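Local coordinates for protein 2,3,4,5-tetrahydropyridine-2,6-dicarboxylate N-succinyltransferase (Campylobacter jejuni, PDB 2RIJ) that probably catalyses the succinyl-CoA-dependent conversion of cyclic tetrahydrodipicolinate into N-succinyl-L-2-amino-6-oxopimelate, the first step of the succinylase route in lysine biosynthesis, at residues K133-L136 / S140-L143; I158-A163 / V245-G250. All coordinates share one frame; numbering follows the deposited sequence.

Contact 1. Residues K133-L136 / S140-L143; sequences KEPL and SIYL
P135 and L136, in the connection between strand 124-129 and helix 138-149, fold back against S140 and I141 in the first turn of that helix. The proline ring makes the apolar part of the contact: its CB comes to 3.6 Å from I141 CG1, and P135 CG is 3.8 Å from the same carbon, so one methylene of the isoleucine meets the CB-CG side of the ring. Proline suits this buried place, having no N-H to satisfy and a phi already fixed by its ring. S140 is the polar neighbour. Its chi1 of 68° turns OG back toward the loop, within 3.4 Å of P135 CB. The short side chain lets the helix come close to the loop, and its hydroxyl hydrogen-bonds to the carboxylate oxygen OE1 of E80, which also accepts from the backbone N of L136. A single acidic oxygen thus ties loop and helix together. Beyond the loop, I141 also packs on A163 and L166, while S140 and L143 lean on strand 124-129: a strand-to-helix connection that lays its helix over an antiparallel sheet, as in alpha+beta domains in which helices cover such a sheet.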
loop_
_atom_site.group_PDB
_atom_site.type_symbol
_atom_site.label_atom_id
_atom_site.label_comp_id
_atom_site.label_asym_id
_atom_site.label_seq_id
_atom_site.Cartn_x
_atom_site.Cartn_y
_atom_site.Cartn_z
ATOM N N LYS A 133 -1.018 36.901 38.774
ATOM C CA LYS A 133 -1.410 37.588 37.567
ATOM C C LYS A 133 -0.161 37.772 36.744
ATOM O O LYS A 133 0.922 37.346 37.128
ATOM C CB LYS A 133 -2.030 38.953 37.904
ATOM C CG LYS A 133 -3.183 38.929 38.915
ATOM C CD LYS A 133 -4.510 38.511 38.289
ATOM N N GLU A 134 -0.311 38.446 35.616
ATOM C CA GLU A 134 0.804 38.708 34.757
ATOM C C GLU A 134 1.869 39.484 35.515
ATOM O O GLU A 134 1.560 40.423 36.264
ATOM C CB GLU A 134 0.383 39.562 33.591
ATOM C CG GLU A 134 -0.548 38.914 32.629
ATOM C CD GLU A 134 -0.774 39.800 31.390
ATOM O OE1 GLU A 134 -0.458 41.031 31.461
ATOM O OE2 GLU A 134 -1.241 39.241 30.359
ATOM N N PRO A 135 3.133 39.109 35.312
ATOM C CA PRO A 135 4.215 39.832 35.943
ATOM C C PRO A 135 4.293 41.264 35.431
ATOM O O PRO A 135 4.059 41.517 34.256
ATOM C CB PRO A 135 5.470 39.033 35.531
ATOM C CG PRO A 135 5.065 38.265 34.305
ATOM C CD PRO A 135 3.612 37.968 34.497
ATOM N N LEU A 136 4.635 42.190 36.317
ATOM C CA LEU A 136 4.811 43.567 35.926
ATOM C C LEU A 136 6.246 44.020 35.950
ATOM O O LEU A 136 6.547 45.165 35.634
ATOM C CB LEU A 136 3.976 44.427 36.843
ATOM C CG LEU A 136 2.493 44.062 36.849
ATOM C CD1 LEU A 136 1.827 44.857 37.927
ATOM C CD2 LEU A 136 1.898 44.343 35.478
ATOM N N SER A 140 9.561 40.219 39.413
ATOM C CA SER A 140 8.468 39.282 39.613
ATOM C C SER A 140 8.510 38.134 38.594
ATOM O O SER A 140 8.170 37.020 38.935
ATOM C CB SER A 140 7.103 39.953 39.638
ATOM O OG SER A 140 6.764 40.456 38.383
ATOM N N ILE A 141 8.969 38.388 37.368
ATOM C CA ILE A 141 9.189 37.300 36.412
ATOM C C ILE A 141 10.171 36.290 37.017
ATOM O O ILE A 141 9.945 35.075 36.975
ATOM C CB ILE A 141 9.789 37.776 35.041
ATOM C CG1 ILE A 141 8.812 38.677 34.311
ATOM C CG2 ILE A 141 10.128 36.543 34.161
ATOM C CD1 ILE A 141 9.429 39.493 33.181
ATOM N N TYR A 142 11.256 36.789 37.580
ATOM C CA TYR A 142 12.272 35.893 38.169
ATOM C C TYR A 142 11.734 35.121 39.385
ATOM O O TYR A 142 11.994 33.902 39.521
ATOM C CB TYR A 142 13.551 36.655 38.483
ATOM C CG TYR A 142 14.543 36.658 37.348
ATOM C CD1 TYR A 142 14.459 37.581 36.338
ATOM C CD2 TYR A 142 15.512 35.657 37.246
ATOM C CE1 TYR A 142 15.344 37.560 35.284
ATOM C CE2 TYR A 142 16.404 35.636 36.195
ATOM C CZ TYR A 142 16.320 36.598 35.232
ATOM O OH TYR A 142 17.194 36.601 34.167
ATOM N N LEU A 143 10.916 35.774 40.220
ATOM C CA LEU A 143 10.285 35.055 41.333
ATOM C C LEU A 143 9.379 33.894 40.811
ATOM O O LEU A 143 9.384 32.780 41.373
ATOM C CB LEU A 143 9.498 35.996 42.221
ATOM C CG LEU A 143 8.812 35.383 43.436
ATOM C CD1 LEU A 143 9.742 34.556 44.303
ATOM C CD2 LEU A 143 8.169 36.511 44.224
#

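Contact 2. Residues I158-A163 / V245-G250; sequences INLNGA and VNFNAG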
loop_
_atom_site.group_PDB
_atom_site.type_symbol
_atom_site.label_atom_id
_atom_site.label_comp_id
_atom_site.label_asym_id
_atom_site.label_seq_id
_atom_site.Cartn_x
_atom_site.Cartn_y
_atom_site.Cartn_z
ATOM N N ILE A 158 1.065 28.865 37.100
ATOM C CA ILE A 158 1.198 30.300 37.352
ATOM C C ILE A 158 1.318 31.125 36.088
ATOM O O ILE A 158 1.715 30.633 35.039
ATOM C CB ILE A 158 2.371 30.644 38.348
ATOM C CG1 ILE A 158 3.726 30.189 37.805
ATOM C CG2 ILE A 158 2.099 30.098 39.772
ATOM C CD1 ILE A 158 4.881 30.740 38.632
ATOM N N ASN A 159 0.960 32.395 36.202
ATOM C CA ASN A 159 0.849 33.293 35.050
ATOM C C ASN A 159 2.194 33.902 34.693
ATOM O O ASN A 159 2.784 34.639 35.471
ATOM C CB ASN A 159 -0.213 34.369 35.345
ATOM C CG ASN A 159 -0.613 35.151 34.123
ATOM O OD1 ASN A 159 0.195 35.381 33.262
ATOM N ND2 ASN A 159 -1.877 35.621 34.074
ATOM N N LEU A 160 2.659 33.600 33.499
ATOM C CA LEU A 160 3.923 34.088 32.970
ATOM C C LEU A 160 3.725 35.002 31.752
ATOM O O LEU A 160 4.684 35.314 31.034
ATOM C CB LEU A 160 4.790 32.911 32.540
ATOM C CG LEU A 160 5.158 31.847 33.574
ATOM C CD1 LEU A 160 6.014 30.743 32.877
ATOM C CD2 LEU A 160 5.941 32.532 34.677
ATOM N N ASN A 161 2.491 35.427 31.516
ATOM C CA ASN A 161 2.215 36.139 30.273
ATOM C C ASN A 161 2.885 37.475 30.266
ATOM O O ASN A 161 2.878 38.180 31.279
ATOM C CB ASN A 161 0.713 36.315 30.050
ATOM C CG ASN A 161 0.014 34.993 29.781
ATOM O OD1 ASN A 161 0.577 34.092 29.141
ATOM N ND2 ASN A 161 -1.217 34.860 30.294
ATOM N N GLY A 162 3.473 37.822 29.122
ATOM C CA GLY A 162 4.176 39.088 28.991
ATOM C C GLY A 162 5.643 39.067 29.363
ATOM O O GLY A 162 6.343 40.071 29.184
ATOM N N ALA A 163 6.125 37.924 29.835
ATOM C CA ALA A 163 7.497 37.825 30.332
ATOM C C ALA A 163 8.486 38.235 29.259
ATOM O O ALA A 163 9.383 39.029 29.511
ATOM C CB ALA A 163 7.785 36.442 30.829
ATOM N N VAL A 245 14.931 21.129 27.717
ATOM C CA VAL A 245 13.747 21.434 28.562
ATOM C C VAL A 245 13.602 22.958 28.638
ATOM O O VAL A 245 14.463 23.696 29.186
ATOM C CB VAL A 245 13.823 20.841 29.916
ATOM C CG1 VAL A 245 12.451 20.967 30.646
ATOM C CG2 VAL A 245 14.327 19.330 29.840
ATOM N N ASN A 246 12.514 23.432 28.066
ATOM C CA ASN A 246 12.226 24.847 28.036
ATOM C C ASN A 246 11.556 25.296 29.358
ATOM O O ASN A 246 11.273 24.491 30.286
ATOM C CB ASN A 246 11.333 25.133 26.832
ATOM C CG ASN A 246 11.504 26.544 26.256
ATOM O OD1 ASN A 246 11.935 27.452 26.928
ATOM N ND2 ASN A 246 11.225 26.691 24.966
ATOM N N PHE A 247 11.350 26.596 29.494
ATOM C CA PHE A 247 10.674 27.090 30.687
ATOM C C PHE A 247 9.221 26.640 30.707
ATOM O O PHE A 247 8.613 26.379 29.631
ATOM C CB PHE A 247 10.791 28.615 30.802
ATOM C CG PHE A 247 9.897 29.358 29.905
ATOM C CD1 PHE A 247 10.313 29.715 28.660
ATOM C CD2 PHE A 247 8.635 29.738 30.326
ATOM C CE1 PHE A 247 9.491 30.437 27.822
ATOM C CE2 PHE A 247 7.813 30.479 29.501
ATOM C CZ PHE A 247 8.233 30.804 28.250
ATOM N N ASN A 248 8.684 26.501 31.927
ATOM C CA ASN A 248 7.325 25.978 32.160
ATOM C C ASN A 248 7.119 24.609 31.439
ATOM O O ASN A 248 6.049 24.329 30.890
ATOM C CB ASN A 248 6.305 27.020 31.671
ATOM C CG ASN A 248 4.934 26.812 32.226
ATOM O OD1 ASN A 248 4.748 26.414 33.391
ATOM N ND2 ASN A 248 3.934 27.081 31.383
ATOM N N ALA A 249 8.162 23.777 31.476
ATOM C CA ALA A 249 8.158 22.430 30.943
ATOM C C ALA A 249 8.948 21.545 31.877
ATOM O O ALA A 249 9.802 22.023 32.625
ATOM C CB ALA A 249 8.812 22.369 29.511
ATOM N N GLY A 250 8.681 20.253 31.817
ATOM C CA GLY A 250 9.518 19.272 32.482
ATOM C C GLY A 250 8.843 17.963 32.805
ATOM O O GLY A 250 8.019 17.454 32.032
HETATM O O HOH W 1 3.093 28.149 34.937
#
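L160 turns its CG beside its own backbone N (chi1 -58°) with an extended chain beyond, and this carries CD1 to F247 and N248; in F247 a chi1 of 77° swings the ring over its own backbone, presenting an edge to the leucine. The methyl CD1 of L160 lies near the ring plane, 3.8 Å from both CD2 and CE2 of F247, so it meets the rim of the phenyl group, while the ring stacks with F205. The same methyl touches N248 CB at 3.9 Å. Leucine suits the place because its apolar reach brings one methyl between an aromatic edge and the N248 methylene.

The polar half of the contact runs through a water. Water 1 accepts from I158 N at 3.1 Å and donates to N248 OD1 at 2.9 Å, while that oxygen also bonds to the backbone N of R156. Asparagine fits here twice over: its amide oxygen serves both partners, and it tolerates the left-handed backbone conformation found at N248.

Each segment is stiffened from within. N159 OD1 accepts from N161 N at 2.9 Å and nearly straight, with an N-H...O angle of 165°, an Asx turn leading into a type II beta turn from L160 to A163, whose positive phi at G162 is easy for glycine, the N-cap of helix 163-166. In the other segment F247 N bonds to N246 OD1, which R227 also holds.

L160 and N248 both pack on L148 of helix 138-149, while N248 makes backbone bonds with G229 and S264 on adjacent coils of the left-handed beta-helix, of which 245-250 forms the corner between strands 244-245 and 250-251.

Along the chain the two contacts follow one another, contact 1 first, and their centres lie 11 Å apart. Both lean on helix 138-149: it supplies one side of contact 1, and further along K144 bonds to the carbonyl oxygens of K133 and N159, joining the loops of the two contacts. The loops also touch directly, P135 CD approaching N161 O at 3.3 Å. Contact 1 stays within the N-terminal domain, whereas contact 2 reaches 82 residues ahead to the hexapeptide-repeat beta-helix. Together they form a continuous path from the antiparallel sheet, through helix and loops, to the beta-helix, at a distance from the predicted succinyl-CoA site.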